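Local coordinates for protein alanine racemase (Enterococcus faecalis, PDB 3E6E) that belongs to the alanine racemase family, with an N-terminal TIM-barrel domain and a C-terminal beta domain, and here holds the ligand DCS, at residues 104-109 with 127-132. The protein carries 1 engineered substitution. Sequence-based numbering, arbitrary orientation.
Sequences VTVATQ and LRVHLK
Four backbone hydrogen bonds join segments 104-109 and 127-132 in parallel, Val104 beside Val129, Thr105 beside His130 and Val106 beside Leu131. Val104 N reaches Arg128 O at 3.0 Å, and Val104 O takes His130 N at 2.8 Å. Val106 N then meets His130 O at 3.0 Å; these three run nearly along the C=O axis. The last, Lys132 N to Val106 O at 3.2 Å, arrives from above the carbonyl plane, 33° out of it. CA-H...O contacts from Val129 to Val104 O and from Thr105 to His130 O supplement the ladder.

Apolar packing lines the face carrying Val104, Val106, Val129 and Leu131. CG2 of Val104 lies 4.2 Å from CG1 of Val129, the two side chains crossing obliquely, and also meets CD1 of Leu127. Val106 turns CG1 to the CB of Val129 and lies alongside Leu131.

On the other face, Thr105 CG2, anti to its backbone N, rests 3.7 Å from Lys132 CB, while Thr105 OG1 bonds to Ile85 O. The His130 ring is gripped at both nitrogens, by His203 and Glu164, and the side chain of Lys132, extended beyond CG, comes about 5 Å from bound DCS.

These are adjacent strands of the TIM barrel, joined through helix 109-117 as a beta-alpha-beta unit. Trp111 of that helix covers Val104 and Val106, helix 145-158 packs on Leu131, and strand 165-167 continues the sheet beyond 129-132.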
ATOM      1  N   VAL A 104     -18.906  12.300  16.136  1.00 23.23           N
ATOM      2  CA  VAL A 104     -17.505  12.694  16.092  1.00 23.18           C
ATOM      3  C   VAL A 104     -16.813  12.549  17.434  1.00 23.00           C
ATOM      4  O   VAL A 104     -17.442  12.622  18.493  1.00 21.89           O
ATOM      5  CB  VAL A 104     -17.340  14.165  15.656  1.00 23.27           C
ATOM      6  CG1 VAL A 104     -18.029  14.397  14.320  1.00 24.23           C
ATOM      7  CG2 VAL A 104     -17.916  15.090  16.722  1.00 23.70           C
ATOM      8  N   THR A 105     -15.503  12.357  17.380  1.00 22.67           N
ATOM      9  CA  THR A 105     -14.712  12.235  18.587  1.00 22.32           C
ATOM     10  C   THR A 105     -14.246  13.634  18.928  1.00 20.53           C
ATOM     11  O   THR A 105     -14.056  14.455  18.045  1.00 19.48           O
ATOM     12  CB  THR A 105     -13.495  11.318  18.353  1.00 23.40           C
ATOM     13  OG1 THR A 105     -13.960  10.018  17.962  1.00 24.59           O
ATOM     14  CG2 THR A 105     -12.655  11.200  19.621  1.00 21.81           C
ATOM     15  N   VAL A 106     -14.093  13.913  20.212  1.00 21.27           N
ATOM     16  CA  VAL A 106     -13.628  15.221  20.657  1.00 23.58           C
ATOM     17  C   VAL A 106     -12.671  14.995  21.817  1.00 23.71           C
ATOM     18  O   VAL A 106     -13.018  14.337  22.799  1.00 23.38           O
ATOM     19  CB  VAL A 106     -14.823  16.128  21.088  1.00 24.39           C
ATOM     20  CG1 VAL A 106     -15.821  15.336  21.879  1.00 25.78           C
ATOM     21  CG2 VAL A 106     -14.320  17.285  21.920  1.00 25.36           C
ATOM     22  N   ALA A 107     -11.458  15.525  21.693  1.00 23.94           N
ATOM     23  CA  ALA A 107     -10.452  15.329  22.727  1.00 23.63           C
ATOM     24  C   ALA A 107      -9.918  16.610  23.364  1.00 24.53           C
ATOM     25  O   ALA A 107      -8.867  16.598  24.006  1.00 26.02           O
ATOM     26  CB  ALA A 107      -9.302  14.518  22.158  1.00 22.33           C
ATOM     27  N   THR A 108     -10.630  17.714  23.185  1.00 24.97           N
ATOM     28  CA  THR A 108     -10.215  18.976  23.779  1.00 26.25           C
ATOM     29  C   THR A 108     -11.386  19.926  23.995  1.00 26.76           C
ATOM     30  O   THR A 108     -12.403  19.850  23.312  1.00 26.60           O
ATOM     31  CB  THR A 108      -9.156  19.687  22.919  1.00 26.71           C
ATOM     32  OG1 THR A 108      -9.515  19.583  21.535  1.00 27.27           O
ATOM     33  CG2 THR A 108      -7.781  19.083  23.155  1.00 25.51           C
ATOM     34  N   GLN A 109     -11.230  20.823  24.960  1.00 29.01           N
ATOM     35  CA  GLN A 109     -12.263  21.800  25.298  1.00 28.43           C
ATOM     36  C   GLN A 109     -12.283  22.849  24.211  1.00 28.50           C
ATOM     37  O   GLN A 109     -13.342  23.245  23.735  1.00 28.77           O
ATOM     38  CB  GLN A 109     -11.942  22.452  26.651  1.00 29.33           C
ATOM     39  CG  GLN A 109     -13.007  23.394  27.218  1.00 29.49           C
ATOM     40  CD  GLN A 109     -14.321  22.694  27.507  1.00 27.97           C
ATOM     41  OE1 GLN A 109     -14.362  21.693  28.230  1.00 27.88           O
ATOM     42  NE2 GLN A 109     -15.407  23.219  26.941  1.00 26.73           N
ATOM     43  N   LEU A 127     -25.189  17.844  17.452  1.00 31.74           N
ATOM     44  CA  LEU A 127     -23.910  17.264  17.095  1.00 29.17           C
ATOM     45  C   LEU A 127     -23.654  16.079  18.014  1.00 28.82           C
ATOM     46  O   LEU A 127     -23.324  16.259  19.188  1.00 28.96           O
ATOM     47  CB  LEU A 127     -22.782  18.288  17.256  1.00 27.55           C
ATOM     48  CG  LEU A 127     -21.367  17.779  16.925  1.00 25.46           C
ATOM     49  CD1 LEU A 127     -21.250  17.543  15.430  1.00 24.25           C
ATOM     50  CD2 LEU A 127     -20.319  18.782  17.376  1.00 24.87           C
ATOM     51  N   ARG A 128     -23.822  14.871  17.475  1.00 27.46           N
ATOM     52  CA  ARG A 128     -23.610  13.635  18.230  1.00 26.82           C
ATOM     53  C   ARG A 128     -22.110  13.501  18.509  1.00 25.18           C
ATOM     54  O   ARG A 128     -21.352  13.107  17.625  1.00 25.92           O
ATOM     55  CB  ARG A 128     -24.099  12.433  17.406  1.00 27.48           C
ATOM     56  CG  ARG A 128     -25.319  12.740  16.531  1.00 29.03           C
ATOM     57  CD  ARG A 128     -25.761  11.533  15.700  1.00 32.70           C
ATOM     58  NE  ARG A 128     -26.798  10.717  16.334  1.00 34.95           N
ATOM     59  CZ  ARG A 128     -28.093  11.030  16.353  1.00 36.92           C
ATOM     60  NH1 ARG A 128     -28.514  12.144  15.772  1.00 38.17           N
ATOM     61  NH2 ARG A 128     -28.969  10.228  16.949  1.00 37.97           N
ATOM     62  N   VAL A 129     -21.685  13.834  19.730  1.00 23.86           N
ATOM     63  CA  VAL A 129     -20.267  13.769  20.094  1.00 22.48           C
ATOM     64  C   VAL A 129     -19.914  12.672  21.085  1.00 21.37           C
ATOM     65  O   VAL A 129     -20.722  12.279  21.904  1.00 20.52           O
ATOM     66  CB  VAL A 129     -19.750  15.105  20.715  1.00 22.18           C
ATOM     67  CG1 VAL A 129     -20.302  16.298  19.950  1.00 22.53           C
ATOM     68  CG2 VAL A 129     -20.108  15.173  22.180  1.00 19.81           C
ATOM     69  N   HIS A 130     -18.681  12.190  20.991  1.00 22.93           N
ATOM     70  CA  HIS A 130     -18.158  11.169  21.888  1.00 23.68           C
ATOM     71  C   HIS A 130     -16.893  11.792  22.474  1.00 25.38           C
ATOM     72  O   HIS A 130     -16.017  12.256  21.729  1.00 27.53           O
ATOM     73  CB  HIS A 130     -17.813   9.887  21.119  1.00 21.97           C
ATOM     74  CG  HIS A 130     -19.003   9.053  20.757  1.00 21.73           C
ATOM     75  ND1 HIS A 130     -19.242   7.817  21.318  1.00 22.17           N
ATOM     76  CD2 HIS A 130     -20.011   9.266  19.877  1.00 21.63           C
ATOM     77  CE1 HIS A 130     -20.346   7.306  20.800  1.00 21.33           C
ATOM     78  NE2 HIS A 130     -20.832   8.165  19.922  1.00 20.81           N
ATOM     79  N   LEU A 131     -16.805  11.828  23.801  1.00 24.88           N
ATOM     80  CA  LEU A 131     -15.651  12.422  24.466  1.00 24.78           C
ATOM     81  C   LEU A 131     -14.577  11.396  24.766  1.00 24.20           C
ATOM     82  O   LEU A 131     -14.737  10.569  25.655  1.00 25.71           O
ATOM     83  CB  LEU A 131     -16.099  13.117  25.759  1.00 23.72           C
ATOM     84  CG  LEU A 131     -16.608  14.563  25.673  1.00 23.28           C
ATOM     85  CD1 LEU A 131     -17.492  14.740  24.468  1.00 23.26           C
ATOM     86  CD2 LEU A 131     -17.371  14.906  26.954  1.00 23.41           C
ATOM     87  N   LYS A 132     -13.471  11.446  24.036  1.00 24.15           N
ATOM     88  CA  LYS A 132     -12.413  10.474  24.288  1.00 23.84           C
ATOM     89  C   LYS A 132     -11.457  10.944  25.377  1.00 22.49           C
ATOM     90  O   LYS A 132     -10.876  12.028  25.296  1.00 20.53           O
ATOM     91  CB  LYS A 132     -11.604  10.155  23.016  1.00 24.47           C
ATOM     92  CG  LYS A 132     -10.651   8.949  23.217  1.00 27.61           C
ATOM     93  CD  LYS A 132      -9.640   8.729  22.081  1.00 28.01           C
ATOM     94  CE  LYS A 132      -8.691   7.553  22.397  1.00 27.74           C
ATOM     95  NZ  LYS A 132      -7.638   7.321  21.355  1.00 24.65           N
TER